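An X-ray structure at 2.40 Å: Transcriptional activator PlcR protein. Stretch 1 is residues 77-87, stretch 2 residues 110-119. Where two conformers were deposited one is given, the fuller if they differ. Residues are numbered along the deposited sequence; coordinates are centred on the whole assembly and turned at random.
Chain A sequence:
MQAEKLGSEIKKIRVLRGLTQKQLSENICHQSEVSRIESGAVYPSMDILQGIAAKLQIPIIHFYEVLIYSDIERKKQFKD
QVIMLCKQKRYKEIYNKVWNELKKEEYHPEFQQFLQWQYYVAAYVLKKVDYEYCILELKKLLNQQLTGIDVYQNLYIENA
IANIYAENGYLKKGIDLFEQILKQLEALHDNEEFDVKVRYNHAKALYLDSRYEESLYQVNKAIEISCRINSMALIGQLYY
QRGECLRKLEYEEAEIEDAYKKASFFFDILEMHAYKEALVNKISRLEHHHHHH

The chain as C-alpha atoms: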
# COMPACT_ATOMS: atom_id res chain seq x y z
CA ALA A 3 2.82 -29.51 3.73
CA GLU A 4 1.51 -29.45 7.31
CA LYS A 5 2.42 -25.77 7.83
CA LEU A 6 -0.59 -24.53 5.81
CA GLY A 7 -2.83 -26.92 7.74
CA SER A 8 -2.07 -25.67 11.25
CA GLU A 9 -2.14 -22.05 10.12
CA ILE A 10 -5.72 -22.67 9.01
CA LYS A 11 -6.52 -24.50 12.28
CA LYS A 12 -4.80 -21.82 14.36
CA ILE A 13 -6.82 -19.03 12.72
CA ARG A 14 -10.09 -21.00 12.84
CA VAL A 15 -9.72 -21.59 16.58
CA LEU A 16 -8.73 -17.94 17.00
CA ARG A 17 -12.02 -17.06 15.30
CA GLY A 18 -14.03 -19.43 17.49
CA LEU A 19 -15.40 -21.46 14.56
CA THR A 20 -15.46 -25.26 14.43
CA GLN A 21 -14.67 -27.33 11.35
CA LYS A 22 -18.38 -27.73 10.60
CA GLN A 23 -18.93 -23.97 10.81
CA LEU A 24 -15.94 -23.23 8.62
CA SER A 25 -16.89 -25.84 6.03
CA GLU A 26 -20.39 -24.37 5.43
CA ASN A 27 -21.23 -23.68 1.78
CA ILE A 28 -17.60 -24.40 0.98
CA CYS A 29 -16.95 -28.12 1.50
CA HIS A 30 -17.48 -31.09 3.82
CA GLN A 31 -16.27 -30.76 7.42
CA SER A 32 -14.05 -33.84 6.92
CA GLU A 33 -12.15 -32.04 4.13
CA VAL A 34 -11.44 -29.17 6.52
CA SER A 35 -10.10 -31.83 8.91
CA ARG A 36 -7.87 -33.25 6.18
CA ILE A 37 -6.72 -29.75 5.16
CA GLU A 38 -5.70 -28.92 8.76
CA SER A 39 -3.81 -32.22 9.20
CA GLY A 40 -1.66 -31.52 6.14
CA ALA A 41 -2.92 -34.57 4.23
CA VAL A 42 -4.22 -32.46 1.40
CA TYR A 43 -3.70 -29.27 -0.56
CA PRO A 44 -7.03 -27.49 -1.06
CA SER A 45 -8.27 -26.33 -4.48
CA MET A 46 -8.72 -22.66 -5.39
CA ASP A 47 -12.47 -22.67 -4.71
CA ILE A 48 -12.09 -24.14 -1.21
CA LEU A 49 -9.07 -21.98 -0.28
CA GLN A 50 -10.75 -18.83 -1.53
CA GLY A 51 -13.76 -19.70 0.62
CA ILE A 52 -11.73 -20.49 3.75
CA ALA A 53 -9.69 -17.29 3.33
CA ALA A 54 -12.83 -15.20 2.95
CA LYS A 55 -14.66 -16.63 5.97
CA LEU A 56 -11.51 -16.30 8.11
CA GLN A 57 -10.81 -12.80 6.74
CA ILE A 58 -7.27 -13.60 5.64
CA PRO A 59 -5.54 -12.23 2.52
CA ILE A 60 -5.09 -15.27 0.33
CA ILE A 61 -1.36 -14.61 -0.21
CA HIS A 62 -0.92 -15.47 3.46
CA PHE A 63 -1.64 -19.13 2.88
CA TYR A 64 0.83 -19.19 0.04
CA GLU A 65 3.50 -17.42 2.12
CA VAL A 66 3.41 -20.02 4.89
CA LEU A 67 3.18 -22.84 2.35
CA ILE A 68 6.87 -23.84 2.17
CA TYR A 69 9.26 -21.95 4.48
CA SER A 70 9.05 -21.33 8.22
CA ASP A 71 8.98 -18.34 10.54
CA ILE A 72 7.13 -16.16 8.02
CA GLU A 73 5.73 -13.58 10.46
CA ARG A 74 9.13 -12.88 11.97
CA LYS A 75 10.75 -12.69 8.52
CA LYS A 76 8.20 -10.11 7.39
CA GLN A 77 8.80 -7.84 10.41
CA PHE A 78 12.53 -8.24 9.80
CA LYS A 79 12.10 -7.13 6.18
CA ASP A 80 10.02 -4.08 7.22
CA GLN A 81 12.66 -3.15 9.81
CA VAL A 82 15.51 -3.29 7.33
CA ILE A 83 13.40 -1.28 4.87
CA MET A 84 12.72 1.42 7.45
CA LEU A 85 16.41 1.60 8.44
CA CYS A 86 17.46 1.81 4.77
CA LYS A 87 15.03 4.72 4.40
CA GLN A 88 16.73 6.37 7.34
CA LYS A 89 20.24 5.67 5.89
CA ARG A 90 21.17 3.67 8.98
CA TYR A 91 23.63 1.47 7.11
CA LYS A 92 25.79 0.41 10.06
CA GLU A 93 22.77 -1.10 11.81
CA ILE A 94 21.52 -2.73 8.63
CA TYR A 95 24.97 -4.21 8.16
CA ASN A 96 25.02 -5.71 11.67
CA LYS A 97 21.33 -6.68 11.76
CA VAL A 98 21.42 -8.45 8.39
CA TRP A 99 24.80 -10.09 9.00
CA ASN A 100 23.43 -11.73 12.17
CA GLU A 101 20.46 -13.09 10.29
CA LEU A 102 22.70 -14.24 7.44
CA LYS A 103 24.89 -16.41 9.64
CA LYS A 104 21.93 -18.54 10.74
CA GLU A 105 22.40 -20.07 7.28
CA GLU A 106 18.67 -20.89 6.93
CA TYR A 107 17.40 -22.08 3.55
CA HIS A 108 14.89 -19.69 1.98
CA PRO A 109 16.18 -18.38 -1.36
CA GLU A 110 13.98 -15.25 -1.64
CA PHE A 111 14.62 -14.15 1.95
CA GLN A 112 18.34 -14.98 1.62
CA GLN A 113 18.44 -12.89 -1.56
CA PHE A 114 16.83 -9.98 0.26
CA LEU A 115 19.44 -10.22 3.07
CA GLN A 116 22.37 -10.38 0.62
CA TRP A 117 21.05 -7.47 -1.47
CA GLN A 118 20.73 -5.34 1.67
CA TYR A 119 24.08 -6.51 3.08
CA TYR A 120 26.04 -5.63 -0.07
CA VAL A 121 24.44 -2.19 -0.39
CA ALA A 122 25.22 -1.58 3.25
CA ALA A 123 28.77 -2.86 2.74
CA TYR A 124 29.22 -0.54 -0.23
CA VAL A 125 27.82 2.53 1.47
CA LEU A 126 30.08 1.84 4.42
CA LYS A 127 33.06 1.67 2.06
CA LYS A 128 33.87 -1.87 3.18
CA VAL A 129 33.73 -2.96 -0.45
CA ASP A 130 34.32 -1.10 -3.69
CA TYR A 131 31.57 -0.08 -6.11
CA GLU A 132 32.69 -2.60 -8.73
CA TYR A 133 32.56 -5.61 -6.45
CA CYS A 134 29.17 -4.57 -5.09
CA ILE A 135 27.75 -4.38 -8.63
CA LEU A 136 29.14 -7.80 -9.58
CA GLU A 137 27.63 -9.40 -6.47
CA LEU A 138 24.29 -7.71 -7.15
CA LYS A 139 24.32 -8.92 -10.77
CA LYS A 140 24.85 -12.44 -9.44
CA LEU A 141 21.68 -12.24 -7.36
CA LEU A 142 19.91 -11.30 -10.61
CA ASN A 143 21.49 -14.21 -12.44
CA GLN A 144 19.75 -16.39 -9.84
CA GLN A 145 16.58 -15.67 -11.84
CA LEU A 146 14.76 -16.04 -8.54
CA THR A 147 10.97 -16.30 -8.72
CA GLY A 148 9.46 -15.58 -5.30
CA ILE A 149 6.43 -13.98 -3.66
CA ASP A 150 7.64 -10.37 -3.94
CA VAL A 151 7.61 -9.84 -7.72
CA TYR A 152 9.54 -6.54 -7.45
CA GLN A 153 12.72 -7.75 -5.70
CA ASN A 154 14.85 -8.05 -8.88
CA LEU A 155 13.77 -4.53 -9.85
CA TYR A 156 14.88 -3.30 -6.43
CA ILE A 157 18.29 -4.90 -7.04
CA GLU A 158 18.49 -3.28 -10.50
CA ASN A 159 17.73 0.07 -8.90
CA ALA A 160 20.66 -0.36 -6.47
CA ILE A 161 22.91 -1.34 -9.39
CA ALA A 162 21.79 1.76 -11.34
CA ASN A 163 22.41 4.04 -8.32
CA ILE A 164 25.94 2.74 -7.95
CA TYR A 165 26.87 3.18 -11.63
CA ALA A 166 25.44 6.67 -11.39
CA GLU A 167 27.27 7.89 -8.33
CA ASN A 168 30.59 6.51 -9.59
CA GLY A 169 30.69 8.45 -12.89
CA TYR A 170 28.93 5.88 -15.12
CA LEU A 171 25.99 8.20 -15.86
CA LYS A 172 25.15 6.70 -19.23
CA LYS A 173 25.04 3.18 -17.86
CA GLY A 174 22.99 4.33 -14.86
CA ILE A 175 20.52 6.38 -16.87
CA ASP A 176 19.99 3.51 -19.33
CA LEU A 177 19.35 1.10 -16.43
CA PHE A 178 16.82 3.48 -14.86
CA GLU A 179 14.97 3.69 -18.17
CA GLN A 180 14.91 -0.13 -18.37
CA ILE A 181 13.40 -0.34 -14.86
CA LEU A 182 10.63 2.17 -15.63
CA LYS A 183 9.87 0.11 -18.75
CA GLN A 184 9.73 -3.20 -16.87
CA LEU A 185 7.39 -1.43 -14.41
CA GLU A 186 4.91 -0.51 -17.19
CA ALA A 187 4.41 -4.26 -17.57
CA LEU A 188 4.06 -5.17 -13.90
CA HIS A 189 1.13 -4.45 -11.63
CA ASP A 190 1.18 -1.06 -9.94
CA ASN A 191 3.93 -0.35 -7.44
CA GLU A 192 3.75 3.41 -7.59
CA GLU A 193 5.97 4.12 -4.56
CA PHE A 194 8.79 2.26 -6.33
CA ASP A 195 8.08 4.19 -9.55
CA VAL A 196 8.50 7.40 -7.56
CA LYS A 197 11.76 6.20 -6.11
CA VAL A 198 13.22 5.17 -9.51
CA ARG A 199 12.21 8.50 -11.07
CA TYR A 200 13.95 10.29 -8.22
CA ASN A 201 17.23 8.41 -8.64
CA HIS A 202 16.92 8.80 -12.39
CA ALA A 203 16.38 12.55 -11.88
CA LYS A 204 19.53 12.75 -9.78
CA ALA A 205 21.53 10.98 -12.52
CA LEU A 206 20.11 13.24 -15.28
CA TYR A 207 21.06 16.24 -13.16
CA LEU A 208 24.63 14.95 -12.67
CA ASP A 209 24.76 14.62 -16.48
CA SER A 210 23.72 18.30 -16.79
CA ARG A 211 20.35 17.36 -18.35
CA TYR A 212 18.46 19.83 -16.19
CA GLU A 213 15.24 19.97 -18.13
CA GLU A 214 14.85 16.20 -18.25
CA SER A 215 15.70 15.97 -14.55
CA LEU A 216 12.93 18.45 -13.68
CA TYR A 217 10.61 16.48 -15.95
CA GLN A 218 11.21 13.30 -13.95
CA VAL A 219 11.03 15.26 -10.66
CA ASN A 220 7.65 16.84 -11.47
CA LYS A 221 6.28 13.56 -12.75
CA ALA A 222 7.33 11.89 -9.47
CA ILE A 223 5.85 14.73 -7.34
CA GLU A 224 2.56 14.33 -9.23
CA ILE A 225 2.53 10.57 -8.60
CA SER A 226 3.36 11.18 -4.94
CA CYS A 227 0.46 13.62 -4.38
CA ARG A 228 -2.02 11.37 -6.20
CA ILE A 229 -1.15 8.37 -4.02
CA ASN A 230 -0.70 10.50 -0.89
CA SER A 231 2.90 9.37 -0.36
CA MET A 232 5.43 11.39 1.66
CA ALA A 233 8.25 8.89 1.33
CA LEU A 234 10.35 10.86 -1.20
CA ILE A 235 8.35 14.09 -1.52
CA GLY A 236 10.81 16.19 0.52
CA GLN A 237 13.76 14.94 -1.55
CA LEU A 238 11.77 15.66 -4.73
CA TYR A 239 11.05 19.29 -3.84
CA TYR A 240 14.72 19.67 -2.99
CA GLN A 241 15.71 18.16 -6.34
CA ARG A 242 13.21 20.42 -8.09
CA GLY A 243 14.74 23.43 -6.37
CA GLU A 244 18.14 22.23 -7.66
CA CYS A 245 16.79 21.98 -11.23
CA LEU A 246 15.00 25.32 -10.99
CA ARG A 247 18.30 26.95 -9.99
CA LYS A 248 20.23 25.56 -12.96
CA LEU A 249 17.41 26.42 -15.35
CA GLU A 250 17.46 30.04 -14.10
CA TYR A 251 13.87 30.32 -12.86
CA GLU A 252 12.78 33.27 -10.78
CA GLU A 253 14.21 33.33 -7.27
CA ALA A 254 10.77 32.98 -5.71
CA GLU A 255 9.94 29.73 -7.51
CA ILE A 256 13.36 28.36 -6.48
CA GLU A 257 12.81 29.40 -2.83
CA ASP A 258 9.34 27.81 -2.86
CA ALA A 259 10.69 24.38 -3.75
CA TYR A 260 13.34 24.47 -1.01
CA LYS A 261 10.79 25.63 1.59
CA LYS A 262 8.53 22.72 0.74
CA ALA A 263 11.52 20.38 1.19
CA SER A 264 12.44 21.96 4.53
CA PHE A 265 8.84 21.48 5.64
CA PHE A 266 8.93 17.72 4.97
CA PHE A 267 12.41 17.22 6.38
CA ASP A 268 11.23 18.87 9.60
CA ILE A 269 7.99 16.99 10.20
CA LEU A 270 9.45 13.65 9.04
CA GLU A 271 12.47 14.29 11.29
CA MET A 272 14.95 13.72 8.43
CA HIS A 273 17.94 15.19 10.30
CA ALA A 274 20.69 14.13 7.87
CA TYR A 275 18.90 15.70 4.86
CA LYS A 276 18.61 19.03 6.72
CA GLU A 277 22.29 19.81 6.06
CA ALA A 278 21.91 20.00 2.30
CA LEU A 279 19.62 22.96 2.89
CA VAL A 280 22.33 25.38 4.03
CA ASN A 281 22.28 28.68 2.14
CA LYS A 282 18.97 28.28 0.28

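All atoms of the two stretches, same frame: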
# COMPACT_ATOMS: atom_id res chain seq x y z
N GLN A 77 8.45 -8.97 9.54
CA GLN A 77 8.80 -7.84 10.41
C GLN A 77 10.28 -7.46 10.25
O GLN A 77 10.66 -6.29 10.36
CB GLN A 77 8.52 -8.20 11.87
CG GLN A 77 7.14 -8.81 12.09
CD GLN A 77 6.95 -9.35 13.51
OE1 GLN A 77 6.19 -10.30 13.72
NE2 GLN A 77 7.63 -8.74 14.48
N PHE A 78 11.11 -8.46 10.01
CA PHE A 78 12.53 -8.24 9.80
C PHE A 78 12.70 -7.38 8.55
O PHE A 78 13.32 -6.33 8.58
CB PHE A 78 13.24 -9.57 9.64
CG PHE A 78 14.74 -9.46 9.67
CD1 PHE A 78 15.42 -9.38 10.87
CD2 PHE A 78 15.47 -9.47 8.48
CE1 PHE A 78 16.80 -9.30 10.90
CE2 PHE A 78 16.85 -9.38 8.50
CZ PHE A 78 17.52 -9.30 9.71
N LYS A 79 12.11 -7.84 7.45
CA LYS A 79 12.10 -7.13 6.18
C LYS A 79 11.63 -5.66 6.29
O LYS A 79 12.26 -4.75 5.75
CB LYS A 79 11.25 -7.91 5.18
CG LYS A 79 11.41 -7.46 3.77
CD LYS A 79 10.62 -8.32 2.81
CE LYS A 79 10.66 -7.71 1.41
NZ LYS A 79 9.67 -8.33 0.49
N ASP A 80 10.53 -5.44 7.01
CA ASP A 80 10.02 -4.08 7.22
C ASP A 80 10.96 -3.22 8.05
O ASP A 80 11.00 -2.01 7.88
CB ASP A 80 8.64 -4.11 7.89
CG ASP A 80 7.55 -4.66 6.99
OD1 ASP A 80 7.76 -4.70 5.74
OD2 ASP A 80 6.49 -5.05 7.53
N GLN A 81 11.70 -3.86 8.96
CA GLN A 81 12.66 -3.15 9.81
C GLN A 81 13.82 -2.65 8.95
O GLN A 81 14.16 -1.46 8.95
CB GLN A 81 13.17 -4.07 10.92
CG GLN A 81 12.65 -3.71 12.30
CD GLN A 81 12.52 -4.91 13.24
OE1 GLN A 81 12.94 -6.03 12.93
NE2 GLN A 81 11.93 -4.67 14.41
N VAL A 82 14.40 -3.58 8.21
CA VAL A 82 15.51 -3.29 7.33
C VAL A 82 15.11 -2.15 6.38
O VAL A 82 15.84 -1.16 6.23
CB VAL A 82 15.94 -4.56 6.56
CG1 VAL A 82 16.92 -4.22 5.44
CG2 VAL A 82 16.54 -5.57 7.52
N ILE A 83 13.91 -2.28 5.80
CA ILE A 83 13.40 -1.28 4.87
C ILE A 83 13.31 0.10 5.51
O ILE A 83 13.70 1.10 4.92
CB ILE A 83 12.07 -1.73 4.25
CG1 ILE A 83 12.34 -2.80 3.19
CG2 ILE A 83 11.32 -0.55 3.63
CD1 ILE A 83 11.09 -3.48 2.71
N MET A 84 12.81 0.16 6.74
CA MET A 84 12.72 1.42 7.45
C MET A 84 14.12 2.00 7.68
O MET A 84 14.36 3.17 7.38
CB MET A 84 11.99 1.23 8.78
CG MET A 84 11.94 2.48 9.63
SD MET A 84 11.38 3.91 8.70
CE MET A 84 9.70 3.40 8.26
N LEU A 85 15.02 1.18 8.21
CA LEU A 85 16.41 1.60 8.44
C LEU A 85 17.09 2.10 7.15
O LEU A 85 17.77 3.13 7.17
CB LEU A 85 17.22 0.46 9.06
CG LEU A 85 16.92 0.01 10.50
CD1 LEU A 85 17.58 -1.33 10.80
CD2 LEU A 85 17.34 1.05 11.54
N CYS A 86 16.93 1.37 6.06
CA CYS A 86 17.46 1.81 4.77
C CYS A 86 16.96 3.22 4.41
O CYS A 86 17.73 4.10 4.02
CB CYS A 86 17.12 0.78 3.69
SG CYS A 86 17.92 1.01 2.07
N LYS A 87 15.66 3.42 4.58
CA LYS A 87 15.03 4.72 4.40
C LYS A 87 15.71 5.80 5.22
O LYS A 87 15.90 6.92 4.76
CB LYS A 87 13.55 4.66 4.77
CG LYS A 87 12.63 4.63 3.58
CD LYS A 87 11.36 3.86 3.90
CE LYS A 87 10.18 4.37 3.09
NZ LYS A 87 8.93 3.63 3.41
N GLU A 110 14.45 -16.62 -1.51
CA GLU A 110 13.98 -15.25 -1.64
C GLU A 110 14.37 -14.38 -0.45
O GLU A 110 14.78 -13.23 -0.63
CB GLU A 110 12.46 -15.18 -1.87
CG GLU A 110 11.85 -13.80 -1.63
CD GLU A 110 10.32 -13.76 -1.74
OE1 GLU A 110 9.67 -14.82 -1.91
OE2 GLU A 110 9.76 -12.65 -1.65
N PHE A 111 14.24 -14.91 0.76
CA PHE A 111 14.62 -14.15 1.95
C PHE A 111 16.15 -14.01 2.00
O PHE A 111 16.66 -12.95 2.35
CB PHE A 111 14.07 -14.76 3.25
CG PHE A 111 14.31 -13.91 4.49
CD1 PHE A 111 13.82 -12.61 4.58
CD2 PHE A 111 15.01 -14.42 5.58
CE1 PHE A 111 14.04 -11.83 5.73
CE2 PHE A 111 15.23 -13.65 6.73
CZ PHE A 111 14.74 -12.35 6.80
N GLN A 112 16.88 -15.07 1.65
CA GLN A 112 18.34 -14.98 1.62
C GLN A 112 18.78 -13.93 0.60
O GLN A 112 19.70 -13.16 0.87
CB GLN A 112 18.99 -16.34 1.33
CG GLN A 112 18.73 -17.40 2.41
CD GLN A 112 19.93 -17.68 3.30
OE1 GLN A 112 20.09 -17.08 4.37
NE2 GLN A 112 20.78 -18.61 2.88
N GLN A 113 18.12 -13.89 -0.55
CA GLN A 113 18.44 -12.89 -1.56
C GLN A 113 18.21 -11.47 -1.06
O GLN A 113 19.02 -10.58 -1.33
CB GLN A 113 17.63 -13.13 -2.83
CG GLN A 113 18.14 -12.32 -3.99
CD GLN A 113 17.16 -12.32 -5.12
OE1 GLN A 113 15.99 -12.01 -4.92
NE2 GLN A 113 17.60 -12.69 -6.32
N PHE A 114 17.12 -11.27 -0.34
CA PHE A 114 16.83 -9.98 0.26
C PHE A 114 17.95 -9.57 1.25
O PHE A 114 18.42 -8.44 1.23
CB PHE A 114 15.47 -10.00 0.97
CG PHE A 114 15.23 -8.80 1.83
CD1 PHE A 114 14.68 -7.66 1.29
CD2 PHE A 114 15.63 -8.80 3.15
CE1 PHE A 114 14.49 -6.53 2.07
CE2 PHE A 114 15.45 -7.68 3.95
CZ PHE A 114 14.88 -6.54 3.41
N LEU A 115 18.36 -10.49 2.12
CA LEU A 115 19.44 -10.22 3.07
C LEU A 115 20.76 -9.82 2.38
O LEU A 115 21.40 -8.84 2.75
CB LEU A 115 19.69 -11.44 3.96
CG LEU A 115 18.53 -11.98 4.81
CD1 LEU A 115 18.93 -13.34 5.37
CD2 LEU A 115 18.12 -11.00 5.93
N GLN A 116 21.14 -10.61 1.38
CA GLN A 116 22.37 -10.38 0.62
C GLN A 116 22.36 -9.05 -0.12
O GLN A 116 23.32 -8.29 -0.03
CB GLN A 116 22.62 -11.55 -0.35
CG GLN A 116 22.88 -12.88 0.37
CD GLN A 116 23.48 -13.94 -0.54
OE1 GLN A 116 22.82 -14.46 -1.44
NE2 GLN A 116 24.75 -14.27 -0.30
N TRP A 117 21.27 -8.78 -0.85
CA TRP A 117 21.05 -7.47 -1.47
C TRP A 117 21.30 -6.37 -0.45
O TRP A 117 22.16 -5.50 -0.67
CB TRP A 117 19.64 -7.40 -2.10
CG TRP A 117 19.06 -6.02 -2.28
CD1 TRP A 117 19.71 -4.88 -2.66
CD2 TRP A 117 17.69 -5.64 -2.06
NE1 TRP A 117 18.83 -3.81 -2.69
CE2 TRP A 117 17.59 -4.25 -2.32
CE3 TRP A 117 16.54 -6.33 -1.67
CZ2 TRP A 117 16.40 -3.56 -2.20
CZ3 TRP A 117 15.35 -5.63 -1.56
CH2 TRP A 117 15.29 -4.26 -1.82
N GLN A 118 20.60 -6.41 0.68
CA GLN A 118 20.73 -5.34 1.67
C GLN A 118 22.14 -5.27 2.28
O GLN A 118 22.64 -4.19 2.61
CB GLN A 118 19.68 -5.49 2.79
CG GLN A 118 18.26 -5.31 2.31
CD GLN A 118 17.91 -3.85 2.02
OE1 GLN A 118 18.56 -2.92 2.50
NE2 GLN A 118 16.86 -3.65 1.23
N TYR A 119 22.76 -6.44 2.45
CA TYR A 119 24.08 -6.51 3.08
C TYR A 119 25.15 -5.87 2.19
O TYR A 119 25.97 -5.08 2.67
CB TYR A 119 24.39 -7.97 3.44
CG TYR A 119 25.86 -8.34 3.61
CD1 TYR A 119 26.58 -8.00 4.75
CD2 TYR A 119 26.50 -9.08 2.63
CE1 TYR A 119 27.92 -8.37 4.89
CE2 TYR A 119 27.82 -9.45 2.76
CZ TYR A 119 28.53 -9.09 3.88
OH TYR A 119 29.85 -9.48 3.96
O HOH W 1 11.33 -10.68 -0.18

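This is an apolar packing contact between two nearly parallel helices, built around three phenylalanines and without a direct hydrogen bond across it. The helix axes run at 18° to each other and come no closer than 11.5 Å. That wide spacing leaves room for large side chains, and together the two sides bury 392 Å². The backbones hydrogen-bond within their own helices, so side chains make the contact.

F114 has the largest covered area of any residue here. Its CA-to-CB bond points toward the other helix, and its ring reaches K79, V82 and I83. The aliphatic part of K79 lies over one face of this ring. K79 CG is 3.8 Å from the centroid of the F114 ring, a CH-pi contact. V82 CG1 packs 3.7 Å from F114 CZ, and I83 CG1 approaches the ring edge, 4.4 Å from F114 CE1.

F78 fills the space toward the start of the contact. It is in the t rotamer, and its buried ring meets F111 and L115. F78 CD2 is 3.4 Å from F111 CZ, and F78 CE2 is 3.3 Å from L115 CD2. The F78 and F111 rings form an oblique pair, with planes at 72°. Both F111 and L115 start sideways, but their ends come nearer to the first helix.

Toward the other end, V82 also touches Q118. V82 CG1 lies 3.6 Å from Q118 CG and equally close to Q118 CD and OE1, so the valine packs against the folded glutamine side chain, its amide included. C86 is small and buried, with SG 4.0 Å from Q118 OE1.

K79 suits a partly exposed place. Its long chain covers F114 with methylenes and carries the amine on to water 1. That water accepts from K79 NZ at 3.0 Å and donates to E110 OE2 at 2.9 Å, a polar bridge between the helices.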